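Local coordinates for translation initiation factor eif-2b-like protein (Chaetomium thermophilum, PDB 4ZEO), which serves as the delta subunit of eIF2B, the GDP-GTP exchange factor complex for eIF2, and is probably active in translation initiation, at residues R264-N275 with T435-F443; D284-V295 with K348-G359. All blocks are in the same frame, centred on the assembly; numbering follows the deposited sequence.

Overall arrangement
Both contacts belong to the domain built round a six-stranded parallel sheet, and their centres lie about 17 Å apart. Contact 2 pairs the two central strands, 285-289 and 354-358. Contact 1 lies at one border of the sheet, where helix 246-277 meets strand 436-438 and the residues that follow it. Helix 246-277 is followed by strand 285-289, and both segments of contact 2 lie between those of contact 1 along the chain. The two contacts also touch in space. Glu269 OE1 and Arg293 NH2 form a salt bridge of 2.7 Å, and beside it Ile272 CD1 packs on Leu294 CD1 at 4.1 Å. The helix thus spans from the edge strand's end to the start of helix 293-304.

Contact 1 of 2, residues R264-N275 with T435-F443; sequences RITLAEYVIARN and TGVITEIEF
Ala268 and Ile272 pack against the backbone and side-chain base of Glu440, and this is the tight part of the contact. The CB atoms of Ala268 and Glu440 lie 3.7 Å apart. One turn on, Ile272 CG1 rests against the peptide that joins Thr439 to Glu440, 3.5 Å from Glu440 N. Ile272 CG2 packs on Ile438 CG2 at 4.5 Å. Glu440 CG sits between its own backbone N and carbonyl carbon (chi1 76°), and the chain bends again at chi2. These bends carry the carboxylate past Ala268 toward Arg264. The ion pair there is long, 3.7 Å from Arg264 NE to Glu440 OE2. A water bridges Glu440 OE2 to Arg264 O, and Thr394 OG1 bonds both Glu440 OE2 and Arg264 NH1. The other end is looser and nearer solvent. Val271 CG1 touches the carboxylate carbon of Glu442. Asn275 ND2 donates a nearly straight bond of 3.3 Å to Glu442 OE1, reaching it from above the carboxylate plane. A second water joins Asn275 ND2 to Thr439 O and Ile441 O. Thr439 OG1 accepts from Ile441 N in an ST turn. A helix thus packs over the end of strand 436-438 and the loop leaving it, as in Rossmann-like domains.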
loop_
_atom_site.group_PDB
_atom_site.type_symbol
_atom_site.label_atom_id
_atom_site.label_comp_id
_atom_site.label_asym_id
_atom_site.label_seq_id
_atom_site.Cartn_x
_atom_site.Cartn_y
_atom_site.Cartn_z
ATOM N N ARG A 264 -7.353 -8.011 1.641
ATOM C CA ARG A 264 -6.444 -6.958 2.049
ATOM C C ARG A 264 -5.947 -6.078 0.889
ATOM O O ARG A 264 -5.345 -5.050 1.118
ATOM C CB ARG A 264 -5.227 -7.540 2.780
ATOM C CG ARG A 264 -5.485 -8.644 3.784
ATOM C CD ARG A 264 -6.443 -8.277 4.909
ATOM N NE ARG A 264 -5.839 -7.336 5.830
ATOM C CZ ARG A 264 -5.219 -7.632 6.970
ATOM N NH1 ARG A 264 -4.718 -6.630 7.675
ATOM N NH2 ARG A 264 -5.108 -8.881 7.422
ATOM N N ILE A 265 -6.173 -6.484 -0.350
ATOM C CA ILE A 265 -5.730 -5.696 -1.502
ATOM C C ILE A 265 -6.864 -5.308 -2.435
ATOM O O ILE A 265 -7.246 -4.136 -2.500
ATOM C CB ILE A 265 -4.675 -6.437 -2.324
ATOM C CG1 ILE A 265 -3.467 -6.750 -1.440
ATOM C CG2 ILE A 265 -4.285 -5.614 -3.571
ATOM C CD1 ILE A 265 -2.368 -7.507 -2.140
ATOM N N THR A 266 -7.433 -6.293 -3.115
ATOM C CA THR A 266 -8.427 -6.030 -4.155
ATOM C C THR A 266 -9.713 -5.379 -3.641
ATOM O O THR A 266 -10.073 -4.302 -4.070
ATOM C CB THR A 266 -8.751 -7.336 -4.880
ATOM O OG1 THR A 266 -7.518 -8.016 -5.118
ATOM C CG2 THR A 266 -9.428 -7.070 -6.203
ATOM N N LEU A 267 -10.377 -6.010 -2.691
ATOM C CA LEU A 267 -11.575 -5.440 -2.104
ATOM C C LEU A 267 -11.236 -4.179 -1.303
ATOM O O LEU A 267 -12.015 -3.208 -1.296
ATOM C CB LEU A 267 -12.256 -6.477 -1.212
ATOM C CG LEU A 267 -13.593 -6.095 -0.607
ATOM C CD1 LEU A 267 -14.579 -5.848 -1.713
ATOM C CD2 LEU A 267 -14.054 -7.202 0.300
ATOM N N ALA A 268 -10.064 -4.196 -0.653
ATOM C CA ALA A 268 -9.642 -3.074 0.193
ATOM C C ALA A 268 -9.593 -1.770 -0.600
ATOM O O ALA A 268 -10.069 -0.736 -0.117
ATOM C CB ALA A 268 -8.277 -3.352 0.838
ATOM N N GLU A 269 -9.058 -1.830 -1.821
ATOM C CA GLU A 269 -8.980 -0.640 -2.680
ATOM C C GLU A 269 -10.369 -0.084 -3.006
ATOM O O GLU A 269 -10.617 1.116 -2.900
ATOM C CB GLU A 269 -8.233 -0.963 -3.978
ATOM C CG GLU A 269 -8.294 0.122 -5.037
ATOM C CD GLU A 269 -7.519 -0.255 -6.280
ATOM O OE1 GLU A 269 -6.301 -0.448 -6.166
ATOM O OE2 GLU A 269 -8.122 -0.402 -7.363
ATOM N N TYR A 270 -11.286 -0.977 -3.365
ATOM C CA TYR A 270 -12.630 -0.555 -3.719
ATOM C C TYR A 270 -13.323 0.097 -2.527
ATOM O O TYR A 270 -13.898 1.163 -2.658
ATOM C CB TYR A 270 -13.466 -1.746 -4.210
ATOM C CG TYR A 270 -14.883 -1.361 -4.494
ATOM C CD1 TYR A 270 -15.261 -0.925 -5.763
ATOM C CD2 TYR A 270 -15.840 -1.376 -3.482
ATOM C CE1 TYR A 270 -16.563 -0.541 -6.024
ATOM C CE2 TYR A 270 -17.127 -0.981 -3.721
ATOM C CZ TYR A 270 -17.492 -0.570 -4.996
ATOM O OH TYR A 270 -18.791 -0.195 -5.226
ATOM N N VAL A 271 -13.262 -0.557 -1.371
ATOM C CA VAL A 271 -13.952 -0.082 -0.187
ATOM C C VAL A 271 -13.404 1.255 0.279
ATOM O O VAL A 271 -14.183 2.174 0.545
ATOM C CB VAL A 271 -13.877 -1.125 0.978
ATOM C CG1 VAL A 271 -14.347 -0.513 2.310
ATOM C CG2 VAL A 271 -14.674 -2.377 0.637
ATOM N N ILE A 272 -12.078 1.394 0.326
ATOM C CA ILE A 272 -11.460 2.656 0.754
ATOM C C ILE A 272 -11.843 3.799 -0.198
ATOM O O ILE A 272 -12.232 4.882 0.239
ATOM C CB ILE A 272 -9.909 2.545 0.829
ATOM C CG1 ILE A 272 -9.489 1.654 2.003
ATOM C CG2 ILE A 272 -9.275 3.919 1.000
ATOM C CD1 ILE A 272 -7.998 1.266 1.999
ATOM N N ALA A 273 -11.753 3.554 -1.499
ATOM C CA ALA A 273 -12.070 4.598 -2.479
ATOM C C ALA A 273 -13.541 4.982 -2.365
ATOM O O ALA A 273 -13.885 6.161 -2.384
ATOM C CB ALA A 273 -11.736 4.144 -3.890
ATOM N N ARG A 274 -14.404 3.986 -2.213
ATOM C CA ARG A 274 -15.829 4.254 -2.104
ATOM C C ARG A 274 -16.147 4.990 -0.807
ATOM O O ARG A 274 -16.870 5.973 -0.796
ATOM C CB ARG A 274 -16.640 2.966 -2.184
ATOM C CG ARG A 274 -18.087 3.193 -1.877
ATOM C CD ARG A 274 -18.963 2.116 -2.474
ATOM N NE ARG A 274 -20.369 2.406 -2.235
ATOM C CZ ARG A 274 -21.384 1.671 -2.681
ATOM N NH1 ARG A 274 -21.166 0.584 -3.406
ATOM N NH2 ARG A 274 -22.625 2.024 -2.399
ATOM N N ASN A 275 -15.610 4.508 0.295
ATOM C CA ASN A 275 -15.918 5.132 1.567
ATOM C C ASN A 275 -15.267 6.519 1.689
ATOM O O ASN A 275 -15.867 7.429 2.250
ATOM C CB ASN A 275 -15.527 4.185 2.708
ATOM C CG ASN A 275 -16.464 2.990 2.798
ATOM O OD1 ASN A 275 -17.392 2.869 1.997
ATOM N ND2 ASN A 275 -16.210 2.089 3.743
ATOM N N THR A 435 -5.900 14.178 10.688
ATOM C CA THR A 435 -7.256 14.248 11.221
ATOM C C THR A 435 -7.837 12.850 11.406
ATOM O O THR A 435 -8.406 12.526 12.437
ATOM C CB THR A 435 -8.186 15.063 10.300
ATOM O OG1 THR A 435 -7.643 16.376 10.108
ATOM C CG2 THR A 435 -9.596 15.184 10.897
ATOM N N GLY A 436 -7.707 12.022 10.383
ATOM C CA GLY A 436 -8.210 10.674 10.471
ATOM C C GLY A 436 -7.682 9.804 9.364
ATOM O O GLY A 436 -7.217 10.306 8.337
ATOM N N VAL A 437 -7.760 8.494 9.583
ATOM C CA VAL A 437 -7.329 7.516 8.599
ATOM C C VAL A 437 -8.512 6.655 8.134
ATOM O O VAL A 437 -9.238 6.101 8.952
ATOM C CB VAL A 437 -6.259 6.574 9.176
ATOM C CG1 VAL A 437 -5.748 5.606 8.080
ATOM C CG2 VAL A 437 -5.115 7.374 9.730
ATOM N N ILE A 438 -8.691 6.519 6.831
ATOM C CA ILE A 438 -9.720 5.623 6.330
ATOM C C ILE A 438 -9.077 4.318 5.813
ATOM O O ILE A 438 -8.236 4.350 4.918
ATOM C CB ILE A 438 -10.529 6.267 5.201
ATOM C CG1 ILE A 438 -11.262 7.506 5.693
ATOM C CG2 ILE A 438 -11.530 5.269 4.608
ATOM C CD1 ILE A 438 -12.043 8.206 4.576
ATOM N N THR A 439 -9.522 3.177 6.346
ATOM C CA THR A 439 -9.026 1.865 5.951
ATOM C C THR A 439 -10.185 1.083 5.350
ATOM O O THR A 439 -11.272 1.626 5.179
ATOM C CB THR A 439 -8.420 1.043 7.123
ATOM O OG1 THR A 439 -9.466 0.550 7.973
ATOM C CG2 THR A 439 -7.413 1.861 7.939
ATOM N N GLU A 440 -9.922 -0.151 4.928
ATOM C CA GLU A 440 -10.964 -1.011 4.395
ATOM C C GLU A 440 -11.930 -1.523 5.502
ATOM O O GLU A 440 -12.951 -2.152 5.193
ATOM C CB GLU A 440 -10.345 -2.185 3.620
ATOM C CG GLU A 440 -9.743 -3.306 4.467
ATOM C CD GLU A 440 -8.271 -3.143 4.756
ATOM O OE1 GLU A 440 -7.778 -2.002 4.761
ATOM O OE2 GLU A 440 -7.591 -4.172 4.967
ATOM N N ILE A 441 -11.594 -1.304 6.779
ATOM C CA ILE A 441 -12.452 -1.758 7.868
ATOM C C ILE A 441 -13.745 -0.942 7.931
ATOM O O ILE A 441 -13.699 0.262 8.024
ATOM C CB ILE A 441 -11.770 -1.700 9.228
ATOM C CG1 ILE A 441 -10.463 -2.486 9.209
ATOM C CG2 ILE A 441 -12.724 -2.227 10.311
ATOM C CD1 ILE A 441 -10.612 -3.888 8.699
ATOM N N GLU A 442 -14.889 -1.599 7.779
ATOM C CA GLU A 442 -16.181 -0.921 7.844
ATOM C C GLU A 442 -16.937 -1.074 9.155
ATOM O O GLU A 442 -17.678 -0.179 9.551
ATOM C CB GLU A 442 -17.072 -1.394 6.687
ATOM C CG GLU A 442 -16.604 -0.866 5.334
ATOM C CD GLU A 442 -17.439 -1.357 4.171
ATOM O OE1 GLU A 442 -18.187 -0.517 3.605
ATOM O OE2 GLU A 442 -17.380 -2.560 3.846
ATOM N N PHE A 443 -16.792 -2.209 9.818
ATOM C CA PHE A 443 -17.491 -2.394 11.086
ATOM C C PHE A 443 -16.547 -2.826 12.205
ATOM O O PHE A 443 -16.375 -2.106 13.190
ATOM C CB PHE A 443 -18.624 -3.412 10.932
ATOM C CG PHE A 443 -19.440 -3.229 9.683
ATOM C CD1 PHE A 443 -20.277 -2.129 9.540
ATOM C CD2 PHE A 443 -19.367 -4.150 8.650
ATOM C CE1 PHE A 443 -21.021 -1.953 8.401
ATOM C CE2 PHE A 443 -20.107 -3.973 7.500
ATOM C CZ PHE A 443 -20.936 -2.874 7.379
HETATM O O HOH W 1 -5.339 -4.440 3.947
HETATM O O HOH W 2 -13.941 2.129 5.553
#

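Contact 2 of 2, residues D284-V295 with K348-G359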
loop_
_atom_site.group_PDB
_atom_site.type_symbol
_atom_site.label_atom_id
_atom_site.label_comp_id
_atom_site.label_asym_id
_atom_site.label_seq_id
_atom_site.Cartn_x
_atom_site.Cartn_y
_atom_site.Cartn_z
ATOM N N ASP A 284 -16.583 20.982 -3.182
ATOM C CA ASP A 284 -15.380 20.809 -2.359
ATOM C C ASP A 284 -14.119 21.177 -3.124
ATOM O O ASP A 284 -14.050 21.084 -4.355
ATOM C CB ASP A 284 -15.245 19.347 -1.873
ATOM C CG ASP A 284 -16.057 19.047 -0.615
ATOM O OD1 ASP A 284 -16.012 17.882 -0.147
ATOM O OD2 ASP A 284 -16.760 19.948 -0.109
ATOM N N THR A 285 -13.100 21.576 -2.382
ATOM C CA THR A 285 -11.777 21.673 -2.955
ATOM C C THR A 285 -10.897 20.682 -2.250
ATOM O O THR A 285 -10.800 20.664 -1.039
ATOM C CB THR A 285 -11.176 23.076 -2.868
ATOM O OG1 THR A 285 -12.081 24.024 -3.461
ATOM C CG2 THR A 285 -9.863 23.106 -3.630
ATOM N N ILE A 286 -10.271 19.834 -3.032
ATOM C CA ILE A 286 -9.433 18.772 -2.513
ATOM C C ILE A 286 -7.975 19.063 -2.800
ATOM O O ILE A 286 -7.641 19.495 -3.902
ATOM C CB ILE A 286 -9.790 17.399 -3.140
ATOM C CG1 ILE A 286 -11.309 17.176 -3.124
ATOM C CG2 ILE A 286 -9.044 16.301 -2.433
ATOM C CD1 ILE A 286 -11.857 16.902 -1.749
ATOM N N VAL A 287 -7.119 18.832 -1.808
ATOM C CA VAL A 287 -5.688 18.970 -1.995
ATOM C C VAL A 287 -5.009 17.607 -1.849
ATOM O O VAL A 287 -5.364 16.803 -0.985
ATOM C CB VAL A 287 -5.074 19.971 -0.994
ATOM C CG1 VAL A 287 -3.572 20.123 -1.263
ATOM C CG2 VAL A 287 -5.788 21.336 -1.091
ATOM N N THR A 288 -4.081 17.299 -2.743
ATOM C CA THR A 288 -3.301 16.092 -2.554
ATOM C C THR A 288 -1.880 16.340 -3.040
ATOM O O THR A 288 -1.599 17.387 -3.652
ATOM C CB THR A 288 -3.938 14.869 -3.244
ATOM O OG1 THR A 288 -3.353 13.682 -2.698
ATOM C CG2 THR A 288 -3.735 14.908 -4.761
ATOM N N TYR A 289 -0.985 15.406 -2.706
ATOM C CA TYR A 289 0.440 15.530 -3.005
ATOM C C TYR A 289 0.961 14.330 -3.794
ATOM O O TYR A 289 0.878 13.188 -3.340
ATOM C CB TYR A 289 1.221 15.684 -1.704
ATOM C CG TYR A 289 2.715 15.809 -1.841
ATOM C CD1 TYR A 289 3.288 16.915 -2.464
ATOM C CD2 TYR A 289 3.560 14.819 -1.351
ATOM C CE1 TYR A 289 4.661 17.042 -2.580
ATOM C CE2 TYR A 289 4.930 14.931 -1.466
ATOM C CZ TYR A 289 5.479 16.051 -2.075
ATOM O OH TYR A 289 6.852 16.173 -2.183
ATOM N N GLY A 290 1.516 14.604 -4.972
ATOM C CA GLY A 290 2.045 13.574 -5.833
ATOM C C GLY A 290 0.933 12.687 -6.332
ATOM O O GLY A 290 -0.227 13.098 -6.378
ATOM N N ARG A 291 1.281 11.457 -6.693
ATOM C CA ARG A 291 0.278 10.513 -7.139
ATOM C C ARG A 291 0.204 9.271 -6.288
ATOM O O ARG A 291 1.079 8.421 -6.357
ATOM C CB ARG A 291 0.564 10.116 -8.569
ATOM C CG ARG A 291 -0.450 9.190 -9.158
ATOM C CD ARG A 291 0.010 8.782 -10.527
ATOM N NE ARG A 291 -1.061 8.157 -11.278
ATOM C CZ ARG A 291 -0.970 7.842 -12.564
ATOM N NH1 ARG A 291 0.137 8.128 -13.231
ATOM N NH2 ARG A 291 -1.989 7.265 -13.181
ATOM N N HIS A 292 -0.865 9.145 -5.511
ATOM C CA HIS A 292 -1.079 7.927 -4.749
ATOM C C HIS A 292 -2.332 7.245 -5.281
ATOM O O HIS A 292 -3.389 7.872 -5.400
ATOM C CB HIS A 292 -1.236 8.212 -3.253
ATOM C CG HIS A 292 -1.052 6.997 -2.388
ATOM N ND1 HIS A 292 -2.048 6.062 -2.192
ATOM C CD2 HIS A 292 0.014 6.579 -1.663
ATOM C CE1 HIS A 292 -1.596 5.112 -1.388
ATOM N NE2 HIS A 292 -0.349 5.400 -1.060
ATOM N N ARG A 293 -2.227 5.946 -5.520
ATOM C CA ARG A 293 -3.307 5.165 -6.122
ATOM C C ARG A 293 -4.654 5.262 -5.364
ATOM O O ARG A 293 -5.701 5.411 -5.977
ATOM C CB ARG A 293 -2.854 3.701 -6.217
ATOM C CG ARG A 293 -3.894 2.710 -6.691
ATOM C CD ARG A 293 -3.390 1.265 -6.497
ATOM N NE ARG A 293 -2.759 1.141 -5.183
ATOM C CZ ARG A 293 -3.387 0.716 -4.093
ATOM N NH1 ARG A 293 -2.748 0.654 -2.925
ATOM N NH2 ARG A 293 -4.663 0.358 -4.172
ATOM N N LEU A 294 -4.632 5.196 -4.036
ATOM C CA LEU A 294 -5.875 5.279 -3.276
ATOM C C LEU A 294 -6.541 6.655 -3.462
ATOM O O LEU A 294 -7.768 6.741 -3.590
ATOM C CB LEU A 294 -5.624 4.998 -1.799
ATOM C CG LEU A 294 -5.254 3.565 -1.427
ATOM C CD1 LEU A 294 -5.102 3.442 0.078
ATOM C CD2 LEU A 294 -6.305 2.592 -1.930
ATOM N N VAL A 295 -5.736 7.722 -3.479
ATOM C CA VAL A 295 -6.260 9.063 -3.693
ATOM C C VAL A 295 -6.868 9.198 -5.092
ATOM O O VAL A 295 -7.979 9.684 -5.259
ATOM C CB VAL A 295 -5.156 10.128 -3.482
ATOM C CG1 VAL A 295 -5.632 11.523 -3.911
ATOM C CG2 VAL A 295 -4.682 10.116 -2.043
ATOM N N LYS A 348 -1.719 27.443 -0.998
ATOM C CA LYS A 348 -2.296 26.274 -1.671
ATOM C C LYS A 348 -3.282 25.482 -0.795
ATOM O O LYS A 348 -4.109 24.730 -1.321
ATOM C CB LYS A 348 -1.183 25.338 -2.160
ATOM C CG LYS A 348 -0.115 26.024 -2.989
ATOM C CD LYS A 348 -0.663 26.790 -4.155
ATOM C CE LYS A 348 0.476 27.271 -5.055
ATOM N NZ LYS A 348 1.722 26.485 -4.841
ATOM N N VAL A 349 -3.096 25.530 0.525
ATOM C CA VAL A 349 -3.967 24.782 1.436
ATOM C C VAL A 349 -4.818 25.674 2.358
ATOM O O VAL A 349 -4.463 25.894 3.508
ATOM C CB VAL A 349 -3.139 23.824 2.320
ATOM C CG1 VAL A 349 -4.012 22.729 2.847
ATOM C CG2 VAL A 349 -2.017 23.221 1.531
ATOM N N PRO A 350 -5.980 26.136 1.884
ATOM C CA PRO A 350 -6.840 26.996 2.712
ATOM C C PRO A 350 -7.560 26.172 3.776
ATOM O O PRO A 350 -7.566 24.943 3.681
ATOM C CB PRO A 350 -7.859 27.552 1.716
ATOM C CG PRO A 350 -7.344 27.136 0.345
ATOM C CD PRO A 350 -6.590 25.872 0.573
ATOM N N ALA A 351 -8.204 26.826 4.738
ATOM C CA ALA A 351 -8.915 26.116 5.796
ATOM C C ALA A 351 -10.072 25.276 5.248
ATOM O O ALA A 351 -10.282 24.149 5.673
ATOM C CB ALA A 351 -9.438 27.103 6.822
ATOM N N ALA A 352 -10.803 25.818 4.278
ATOM C CA ALA A 352 -11.979 25.139 3.735
ATOM C C ALA A 352 -11.661 23.870 2.925
ATOM O O ALA A 352 -12.524 23.018 2.758
ATOM C CB ALA A 352 -12.789 26.089 2.908
ATOM N N SER A 353 -10.453 23.774 2.384
ATOM C CA SER A 353 -10.069 22.630 1.545
ATOM C C SER A 353 -9.970 21.320 2.347
ATOM O O SER A 353 -9.853 21.329 3.579
ATOM C CB SER A 353 -8.737 22.894 0.820
ATOM O OG SER A 353 -7.625 22.764 1.703
ATOM N N ASN A 354 -10.010 20.191 1.644
ATOM C CA ASN A 354 -9.745 18.918 2.297
ATOM C C ASN A 354 -8.520 18.236 1.694
ATOM O O ASN A 354 -8.428 18.062 0.485
ATOM C CB ASN A 354 -10.958 17.991 2.173
ATOM C CG ASN A 354 -12.071 18.358 3.135
ATOM O OD1 ASN A 354 -11.979 18.119 4.333
ATOM N ND2 ASN A 354 -13.140 18.926 2.600
ATOM N N VAL A 355 -7.619 17.769 2.546
ATOM C CA VAL A 355 -6.395 17.158 2.077
ATOM C C VAL A 355 -6.517 15.631 2.184
ATOM O O VAL A 355 -6.814 15.106 3.248
ATOM C CB VAL A 355 -5.188 17.647 2.903
ATOM C CG1 VAL A 355 -3.940 16.919 2.495
ATOM C CG2 VAL A 355 -5.007 19.164 2.787
ATOM N N PHE A 356 -6.324 14.939 1.066
ATOM C CA PHE A 356 -6.329 13.485 1.032
ATOM C C PHE A 356 -4.927 13.034 0.706
ATOM O O PHE A 356 -4.368 13.433 -0.300
ATOM C CB PHE A 356 -7.298 12.917 -0.012
ATOM C CG PHE A 356 -8.749 13.003 0.369
ATOM C CD1 PHE A 356 -9.433 11.884 0.802
ATOM C CD2 PHE A 356 -9.440 14.196 0.266
ATOM C CE1 PHE A 356 -10.790 11.968 1.147
ATOM C CE2 PHE A 356 -10.792 14.286 0.616
ATOM C CZ PHE A 356 -11.464 13.181 1.050
ATOM N N LEU A 357 -4.369 12.195 1.564
ATOM C CA LEU A 357 -3.021 11.681 1.397
ATOM C C LEU A 357 -2.969 10.156 1.478
ATOM O O LEU A 357 -3.774 9.528 2.172
ATOM C CB LEU A 357 -2.118 12.303 2.461
ATOM C CG LEU A 357 -1.385 13.646 2.287
ATOM C CD1 LEU A 357 -1.577 14.457 0.987
ATOM C CD2 LEU A 357 -1.423 14.518 3.560
ATOM N N GLY A 358 -2.000 9.575 0.780
ATOM C CA GLY A 358 -1.728 8.156 0.833
ATOM C C GLY A 358 -0.250 7.980 1.154
ATOM O O GLY A 358 0.540 8.901 0.971
ATOM N N GLY A 359 0.133 6.790 1.609
ATOM C CA GLY A 359 1.493 6.522 2.035
ATOM C C GLY A 359 1.984 5.109 1.772
ATOM O O GLY A 359 1.402 4.354 1.001
HETATM O O HOH W 3 -13.583 22.062 0.640
HETATM O O HOH W 4 -0.837 11.364 -1.302
#
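Val287 sits at the centre of the pairing between strands 285-289 and 354-358. Its N donates to Asn354 O and its O accepts from Phe356 N, at 2.8 and 2.9 Å. Asn354 N donates to Thr285 O, which completes the parallel ladder. Side chains alternate between the two faces. On one, Ile286 CG2 meets Phe356 CD2 obliquely; on the other, Val287 CB lies 3.9 Å from Val355 CG2. A chi1 of -163° points Thr288 OG1 away from its own N and at the neighbouring strand. It donates to Phe356 O at 2.6 Å. Beyond the ladder, the His292 ring lies flat against Gly358, whose CA is over the ring centre, 3.4 Å from the centroid, in a CH-pi contact. His292 NE2 donates to Gly359 O in the ring plane at 2.9 Å. ND1 accepts from Leu294 N and caps helix 293-304. With an alanine in place of His292, Gly359 O is likely to lose its donor, the helix its side-chain N-cap and Gly358 CA the ring it packs on. A water links Tyr289 O to Gly358 N where the strands part. Further out, strand 310-314 bonds the far edge of 285-289, and Ala381 of helix 374-384 packs on Val355. The two strands are the first and fourth of a parallel sheet of order 3-2-1-4-5-6 and meet at its centre, the Rossmann-type arrangement.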